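PDB 3H9P: putative triphosphoribosyl-dephospho-coA synthase from Archaeoglobus fulgidus DSM 4304, which is of unknown function but, as a CitG family member, probably binds ATP and may act as a triphosphoribosyl-dephospho-CoA synthase. Local coordinates for residues R34-G39 with L64-S69; F58-L63 with I232-A237. All coordinates share one frame; numbering follows the deposited sequence.

Contact 1. Residues R34-G39 with L64-S69; sequences RIIGEG and LVPLIS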
ATOM      1  N   ARG A  34      -6.805 -12.486 -25.885  1.00 27.39           N
ATOM      2  CA  ARG A  34      -5.534 -12.432 -25.132  1.00 28.54           C
ATOM      3  C   ARG A  34      -5.316 -11.044 -24.516  1.00 28.75           C
ATOM      4  O   ARG A  34      -4.195 -10.578 -24.367  1.00 28.40           O
ATOM      5  CB  ARG A  34      -4.331 -12.785 -26.038  1.00 27.88           C
ATOM      6  CG  ARG A  34      -4.562 -13.895 -27.020  1.00 28.53           C
ATOM      7  CD  ARG A  34      -4.270 -15.235 -26.432  1.00 29.65           C
ATOM      8  NE  ARG A  34      -4.423 -16.325 -27.401  1.00 29.05           N
ATOM      9  CZ  ARG A  34      -3.859 -17.533 -27.286  1.00 29.25           C
ATOM     10  NH1 ARG A  34      -3.083 -17.840 -26.237  1.00 26.12           N
ATOM     11  NH2 ARG A  34      -4.068 -18.450 -28.230  1.00 28.20           N
ATOM     12  N   ILE A  35      -6.415 -10.408 -24.170  1.00 29.60           N
ATOM     13  CA  ILE A  35      -6.491  -9.039 -23.711  1.00 30.22           C
ATOM     14  C   ILE A  35      -6.465  -9.041 -22.186  1.00 30.15           C
ATOM     15  O   ILE A  35      -7.486  -9.306 -21.582  1.00 30.53           O
ATOM     16  CB  ILE A  35      -7.912  -8.570 -24.081  1.00 31.02           C
ATOM     17  CG1 ILE A  35      -8.846  -9.843 -24.016  1.00 33.94           C
ATOM     18  CG2 ILE A  35      -7.919  -7.853 -25.433  1.00 28.95           C
ATOM     19  CD1 ILE A  35     -10.228  -9.699 -23.346  1.00 35.28           C
ATOM     20  N   ILE A  36      -5.361  -8.705 -21.533  1.00 30.59           N
ATOM     21  CA  ILE A  36      -5.318  -8.915 -20.075  1.00 30.41           C
ATOM     22  C   ILE A  36      -6.248  -7.957 -19.295  1.00 30.03           C
ATOM     23  O   ILE A  36      -7.156  -8.414 -18.603  1.00 28.25           O
ATOM     24  CB  ILE A  36      -3.882  -8.913 -19.473  1.00 31.12           C
ATOM     25  CG1 ILE A  36      -2.954  -9.927 -20.172  1.00 32.72           C
ATOM     26  CG2 ILE A  36      -3.916  -9.132 -17.901  1.00 31.05           C
ATOM     27  CD1 ILE A  36      -3.456 -11.312 -20.252  1.00 35.22           C
ATOM     28  N   GLY A  37      -5.979  -6.652 -19.404  1.00 30.02           N
ATOM     29  CA  GLY A  37      -6.712  -5.597 -18.717  1.00 30.14           C
ATOM     30  C   GLY A  37      -8.213  -5.687 -18.913  1.00 31.13           C
ATOM     31  O   GLY A  37      -8.979  -5.799 -17.943  1.00 30.77           O
ATOM     32  N   GLU A  38      -8.630  -5.605 -20.173  1.00 30.95           N
ATOM     33  CA  GLU A  38     -10.030  -5.742 -20.551  1.00 31.33           C
ATOM     34  C   GLU A  38     -10.631  -7.000 -19.964  1.00 29.73           C
ATOM     35  O   GLU A  38     -11.762  -6.978 -19.485  1.00 30.23           O
ATOM     36  CB  GLU A  38     -10.178  -5.815 -22.077  1.00 31.47           C
ATOM     37  CG  GLU A  38     -10.479  -4.512 -22.727  1.00 37.13           C
ATOM     38  CD  GLU A  38     -11.424  -3.663 -21.885  1.00 43.86           C
ATOM     39  OE1 GLU A  38     -12.613  -4.057 -21.741  1.00 45.05           O
ATOM     40  OE2 GLU A  38     -10.957  -2.620 -21.357  1.00 45.52           O
ATOM     41  N   GLY A  39      -9.869  -8.083 -20.028  1.00 28.14           N
ATOM     42  CA  GLY A  39     -10.282  -9.371 -19.493  1.00 26.60           C
ATOM     43  C   GLY A  39     -10.631  -9.349 -18.018  1.00 26.10           C
ATOM     44  O   GLY A  39     -11.695  -9.858 -17.604  1.00 24.38           O
ATOM     45  N   LEU A  64      -6.037 -15.150 -12.628  1.00 29.82           N
ATOM     46  CA  LEU A  64      -6.438 -16.137 -13.657  1.00 30.12           C
ATOM     47  C   LEU A  64      -6.420 -15.642 -15.070  1.00 30.15           C
ATOM     48  O   LEU A  64      -6.052 -16.371 -15.957  1.00 31.77           O
ATOM     49  CB  LEU A  64      -7.822 -16.705 -13.362  1.00 30.16           C
ATOM     50  CG  LEU A  64      -7.885 -17.653 -12.156  1.00 30.77           C
ATOM     51  CD1 LEU A  64      -9.366 -17.710 -11.728  1.00 33.38           C
ATOM     52  CD2 LEU A  64      -7.344 -19.055 -12.472  1.00 28.32           C
ATOM     53  N   VAL A  65      -6.806 -14.390 -15.288  1.00 29.55           N
ATOM     54  CA  VAL A  65      -6.867 -13.889 -16.634  1.00 28.57           C
ATOM     55  C   VAL A  65      -5.520 -13.994 -17.382  1.00 28.66           C
ATOM     56  O   VAL A  65      -5.491 -14.397 -18.551  1.00 29.15           O
ATOM     57  CB  VAL A  65      -7.546 -12.469 -16.642  1.00 28.40           C
ATOM     58  CG1 VAL A  65      -7.365 -11.777 -17.930  1.00 25.98           C
ATOM     59  CG2 VAL A  65      -9.024 -12.621 -16.292  1.00 25.37           C
ATOM     60  N   PRO A  66      -4.395 -13.643 -16.734  1.00 28.81           N
ATOM     61  CA  PRO A  66      -3.139 -13.814 -17.494  1.00 28.84           C
ATOM     62  C   PRO A  66      -2.798 -15.270 -17.832  1.00 28.80           C
ATOM     63  O   PRO A  66      -2.210 -15.508 -18.892  1.00 28.39           O
ATOM     64  CB  PRO A  66      -2.073 -13.252 -16.553  1.00 28.38           C
ATOM     65  CG  PRO A  66      -2.778 -12.315 -15.720  1.00 28.39           C
ATOM     66  CD  PRO A  66      -4.146 -12.918 -15.482  1.00 28.78           C
ATOM     67  N   LEU A  67      -3.154 -16.212 -16.943  1.00 28.21           N
ATOM     68  CA  LEU A  67      -2.947 -17.626 -17.239  1.00 28.01           C
ATOM     69  C   LEU A  67      -3.884 -18.092 -18.334  1.00 27.99           C
ATOM     70  O   LEU A  67      -3.472 -18.831 -19.199  1.00 26.94           O
ATOM     71  CB  LEU A  67      -3.128 -18.511 -15.997  1.00 27.14           C
ATOM     72  CG  LEU A  67      -2.294 -18.108 -14.774  1.00 25.64           C
ATOM     73  CD1 LEU A  67      -2.801 -18.822 -13.515  1.00 23.21           C
ATOM     74  CD2 LEU A  67      -0.799 -18.221 -15.000  1.00 19.13           C
ATOM     75  N   ILE A  68      -5.141 -17.638 -18.296  1.00 27.81           N
ATOM     76  CA  ILE A  68      -6.080 -18.007 -19.326  1.00 28.44           C
ATOM     77  C   ILE A  68      -5.694 -17.437 -20.705  1.00 29.41           C
ATOM     78  O   ILE A  68      -5.953 -18.041 -21.737  1.00 28.79           O
ATOM     79  CB  ILE A  68      -7.516 -17.686 -18.926  1.00 29.11           C
ATOM     80  CG1 ILE A  68      -7.868 -18.562 -17.688  1.00 30.96           C
ATOM     81  CG2 ILE A  68      -8.480 -17.976 -20.137  1.00 27.25           C
ATOM     82  CD1 ILE A  68      -9.109 -18.166 -16.871  1.00 33.08           C
ATOM     83  N   SER A  69      -5.037 -16.289 -20.712  1.00 30.21           N
ATOM     84  CA  SER A  69      -4.637 -15.664 -21.967  1.00 31.15           C
ATOM     85  C   SER A  69      -3.579 -16.497 -22.642  1.00 30.44           C
ATOM     86  O   SER A  69      -3.378 -16.378 -23.842  1.00 30.21           O
ATOM     87  CB  SER A  69      -4.119 -14.239 -21.746  1.00 31.52           C
ATOM     88  OG  SER A  69      -2.779 -14.273 -21.291  1.00 31.53           O
TER
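Arg-34 and Ser-69 bring their CA atoms within 4.6 Å of each other, and those of Ile-36 and Pro-66 lie 6.0 Å apart. Arg-34, with positive phi, and the N-cap residue Ile-35 form the turn that joins helices 24-33 and 36-46, and this turn packs on the proline-kinked C-terminal part of helix 58-68. The arginine side chain bends at chi2 (-87°), which places CD 3.0 Å from the backbone O of Ser-69. Its NH1 donates to that same O over 2.8 Å, with an N-H...O angle of 150° and the oxygen somewhat tilted from the guanidinium plane. Ile-36 supplies most of the apolar contact from its side. Its CD1 presses against Ser-69, tightly at CB (3.4 Å) and also beside OG. That hydroxyl donates to Pro-66 O (OG to O 2.8 Å), so a polar group covered by the isoleucine methyl has a partner in its own segment, three residues back. The CG2 branch of Ile-36 meets Pro-66 CG at 4.0 Å, the two side chains crossing at about a right angle. Val-65 CG1, anti to its backbone N (chi1 167°), lies 3.4 Å from Ile-36 O. Its other methyl, CG2, rests on the carbonyl carbon of Gly-39, where the valine meets bare backbone. NH1 of Arg-34 also forms a salt bridge with Asp-72, so the guanidinium ties two points of the chain around the end of helix 58-68. Helix 24-33 touches Val-65 and Ser-69 through Val-30, helix 76-88 touches Pro-66 and Ser-69 through Leu-87 and Arg-86, and helix 230-246 meets Leu-64, Leu-67 and Ile-68 through Phe-241.

Contact 2. Residues F58-L63 with I232-A237; sequences FGAFLL and IADLTA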
ATOM      1  N   PHE A  58     -11.718 -10.183  -6.741  1.00 44.54           N
ATOM      2  CA  PHE A  58     -10.995  -9.447  -7.768  1.00 40.17           C
ATOM      3  C   PHE A  58      -9.627 -10.078  -8.045  1.00 37.68           C
ATOM      4  O   PHE A  58      -9.181 -10.155  -9.203  1.00 37.46           O
ATOM      5  CB  PHE A  58     -10.839  -7.972  -7.321  1.00 40.38           C
ATOM      6  CG  PHE A  58      -9.770  -7.235  -8.047  1.00 36.07           C
ATOM      7  CD1 PHE A  58     -10.041  -6.619  -9.263  1.00 30.14           C
ATOM      8  CD2 PHE A  58      -8.473  -7.190  -7.527  1.00 33.71           C
ATOM      9  CE1 PHE A  58      -9.043  -5.950  -9.956  1.00 28.43           C
ATOM     10  CE2 PHE A  58      -7.468  -6.544  -8.205  1.00 31.97           C
ATOM     11  CZ  PHE A  58      -7.753  -5.912  -9.440  1.00 31.25           C
ATOM     12  N   GLY A  59      -8.968 -10.530  -6.974  1.00 34.74           N
ATOM     13  CA  GLY A  59      -7.613 -11.068  -7.035  1.00 30.74           C
ATOM     14  C   GLY A  59      -7.571 -12.371  -7.783  1.00 29.95           C
ATOM     15  O   GLY A  59      -6.635 -12.630  -8.535  1.00 27.94           O
ATOM     16  N   ALA A  60      -8.607 -13.194  -7.599  1.00 29.07           N
ATOM     17  CA  ALA A  60      -8.701 -14.433  -8.364  1.00 28.69           C
ATOM     18  C   ALA A  60      -8.628 -14.123  -9.868  1.00 28.71           C
ATOM     19  O   ALA A  60      -7.810 -14.741 -10.591  1.00 27.72           O
ATOM     20  CB  ALA A  60      -9.931 -15.194  -8.003  1.00 27.40           C
ATOM     21  N   PHE A  61      -9.411 -13.131 -10.321  1.00 28.37           N
ATOM     22  CA  PHE A  61      -9.407 -12.719 -11.760  1.00 29.19           C
ATOM     23  C   PHE A  61      -8.125 -12.119 -12.269  1.00 29.17           C
ATOM     24  O   PHE A  61      -7.703 -12.331 -13.447  1.00 29.43           O
ATOM     25  CB  PHE A  61     -10.547 -11.730 -12.027  1.00 29.94           C
ATOM     26  CG  PHE A  61     -11.919 -12.316 -11.791  1.00 30.72           C
ATOM     27  CD1 PHE A  61     -12.205 -13.637 -12.165  1.00 30.78           C
ATOM     28  CD2 PHE A  61     -12.924 -11.542 -11.275  1.00 33.99           C
ATOM     29  CE1 PHE A  61     -13.448 -14.169 -12.012  1.00 30.20           C
ATOM     30  CE2 PHE A  61     -14.202 -12.065 -11.106  1.00 37.06           C
ATOM     31  CZ  PHE A  61     -14.456 -13.401 -11.477  1.00 36.66           C
ATOM     32  N   LEU A  62      -7.491 -11.338 -11.399  1.00 29.32           N
ATOM     33  CA  LEU A  62      -6.213 -10.731 -11.759  1.00 28.61           C
ATOM     34  C   LEU A  62      -5.130 -11.821 -11.892  1.00 28.24           C
ATOM     35  O   LEU A  62      -4.186 -11.676 -12.662  1.00 27.39           O
ATOM     36  CB  LEU A  62      -5.820  -9.664 -10.732  1.00 28.16           C
ATOM     37  CG  LEU A  62      -4.531  -8.873 -10.893  1.00 29.76           C
ATOM     38  CD1 LEU A  62      -4.402  -8.173 -12.280  1.00 28.29           C
ATOM     39  CD2 LEU A  62      -4.390  -7.873  -9.712  1.00 27.74           C
ATOM     40  N   LEU A  63      -5.271 -12.885 -11.109  1.00 27.75           N
ATOM     41  CA  LEU A  63      -4.397 -14.043 -11.203  1.00 29.14           C
ATOM     42  C   LEU A  63      -4.754 -14.893 -12.431  1.00 30.38           C
ATOM     43  O   LEU A  63      -3.861 -15.287 -13.221  1.00 31.32           O
ATOM     44  CB  LEU A  63      -4.451 -14.910  -9.930  1.00 28.85           C
ATOM     45  CG  LEU A  63      -3.754 -14.449  -8.636  1.00 28.09           C
ATOM     46  CD1 LEU A  63      -4.141 -15.319  -7.425  1.00 24.50           C
ATOM     47  CD2 LEU A  63      -2.205 -14.434  -8.818  1.00 23.56           C
ATOM     48  N   ILE A 232      -5.535 -15.884  -0.211  1.00 28.25           N
ATOM     49  CA  ILE A 232      -5.178 -17.271  -0.079  1.00 26.78           C
ATOM     50  C   ILE A 232      -6.104 -18.128  -0.941  1.00 27.55           C
ATOM     51  O   ILE A 232      -5.646 -18.996  -1.699  1.00 27.65           O
ATOM     52  CB  ILE A 232      -5.160 -17.708   1.408  1.00 26.47           C
ATOM     53  CG1 ILE A 232      -4.241 -16.803   2.224  1.00 25.43           C
ATOM     54  CG2 ILE A 232      -4.776 -19.194   1.540  1.00 23.82           C
ATOM     55  CD1 ILE A 232      -2.768 -16.724   1.670  1.00 24.70           C
ATOM     56  N   ALA A 233      -7.401 -17.863  -0.845  1.00 27.40           N
ATOM     57  CA  ALA A 233      -8.369 -18.492  -1.720  1.00 27.89           C
ATOM     58  C   ALA A 233      -8.104 -18.137  -3.199  1.00 28.56           C
ATOM     59  O   ALA A 233      -8.189 -19.013  -4.079  1.00 29.48           O
ATOM     60  CB  ALA A 233      -9.788 -18.098  -1.308  1.00 27.49           C
ATOM     61  N   ASP A 234      -7.771 -16.882  -3.473  1.00 28.97           N
ATOM     62  CA  ASP A 234      -7.344 -16.481  -4.829  1.00 30.06           C
ATOM     63  C   ASP A 234      -6.236 -17.401  -5.337  1.00 30.82           C
ATOM     64  O   ASP A 234      -6.351 -17.960  -6.436  1.00 31.28           O
ATOM     65  CB  ASP A 234      -6.897 -14.998  -4.892  1.00 29.97           C
ATOM     66  CG  ASP A 234      -8.077 -14.008  -4.674  1.00 30.01           C
ATOM     67  OD1 ASP A 234      -9.233 -14.431  -4.866  1.00 28.41           O
ATOM     68  OD2 ASP A 234      -7.875 -12.806  -4.335  1.00 29.36           O
ATOM     69  N   LEU A 235      -5.186 -17.602  -4.520  1.00 30.39           N
ATOM     70  CA  LEU A 235      -4.024 -18.395  -4.925  1.00 28.59           C
ATOM     71  C   LEU A 235      -4.361 -19.868  -5.008  1.00 29.19           C
ATOM     72  O   LEU A 235      -3.731 -20.639  -5.752  1.00 29.49           O
ATOM     73  CB  LEU A 235      -2.874 -18.176  -3.945  1.00 28.47           C
ATOM     74  CG  LEU A 235      -2.203 -16.797  -4.062  1.00 26.51           C
ATOM     75  CD1 LEU A 235      -1.512 -16.384  -2.750  1.00 27.05           C
ATOM     76  CD2 LEU A 235      -1.203 -16.744  -5.206  1.00 26.84           C
ATOM     77  N   THR A 236      -5.367 -20.284  -4.255  1.00 28.47           N
ATOM     78  CA  THR A 236      -5.771 -21.671  -4.322  1.00 28.52           C
ATOM     79  C   THR A 236      -6.402 -21.930  -5.710  1.00 28.16           C
ATOM     80  O   THR A 236      -6.194 -22.968  -6.325  1.00 28.76           O
ATOM     81  CB  THR A 236      -6.720 -21.958  -3.169  1.00 28.98           C
ATOM     82  OG1 THR A 236      -5.977 -21.770  -1.976  1.00 28.15           O
ATOM     83  CG2 THR A 236      -7.294 -23.406  -3.208  1.00 29.16           C
ATOM     84  N   ALA A 237      -7.128 -20.945  -6.204  1.00 27.79           N
ATOM     85  CA  ALA A 237      -7.808 -21.058  -7.476  1.00 27.06           C
ATOM     86  C   ALA A 237      -6.828 -21.042  -8.613  1.00 26.63           C
ATOM     87  O   ALA A 237      -6.995 -21.788  -9.563  1.00 27.06           O
ATOM     88  CB  ALA A 237      -8.840 -19.908  -7.645  1.00 26.08           C
TER
HETATM   89  O   HOH W   1     -10.089 -10.955  -4.214  1.00 45.89           O
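Gly-59 receives the carboxylate of Asp-234 against its backbone, with OD2 3.2 Å from Gly-59 CA. A glycine here lets the acid reach the first turn of helix 58-68, and a single water completes the connection. Gly-59 N donates to water 1 over 3.0 Å, and the water in turn donates to Asp-234 OD2 over 2.9 Å, bridging the amide and the acid. Ala-60 comes next and lies opposite Asp-234, their CA atoms 4.3 Å apart. Its methyl CB meets the other carboxylate oxygen, OD1, at 3.3 Å. The aspartate therefore straddles the Gly-59 to Ala-60 peptide, one oxygen serving the glycine and its water, the other lying by the alanine; with CG anti to the carbonyl carbon of its own residue (chi1 -68°), that carbon comes to lie against Ala-60 N. The segment axes approach to 8.3 Å, consistent with the small Gly-59 and Ala-60, while they run in roughly the same direction, at 33° to each other. Leu-63, one turn beyond Gly-59, closes the contact with apolar packing. Its extended chi2 (170°) carries CD1 over the backbone of Asp-234, 3.8 Å from that residue's CB. The same methyl touches Leu-235 CD2 at 3.9 Å; although Leu-235 starts off away from helix 58-68, this branch of it reaches back to the leucine. The result is a buried helix-helix crossing that is polar and hydrated at the start of helix 58-68 and apolar further along. Beyond Leu-63, helix 145-151 contributes Ile-146 and Glu-149, while Phe-58 and Leu-62 pack on helix 92-105. Ile-232 and Thr-236 meet helix 171-182 through Leu-181, so helix 230-246 lies between that helix and helix 58-68 in this all-helical fold.

Overall arrangement
Helix 58-68 is common to both contacts: its first half meets helix 230-246 in contact 2, and its second half meets the start of helix 36-46 in contact 1. The centres of the two contacts are 13 Å apart. They touch where Leu-64 CD2 packs 4.0 Å from Ala-237 O, and again where Pro-66 CD lies 4.1 Å from Phe-61 O. Contact 2 sits about 2 Å from the centre of the chain and contact 1 about 12 Å from it, so helix 58-68 links the N-terminal helices to one near the C-terminus through the core. No ligand lies in either contact.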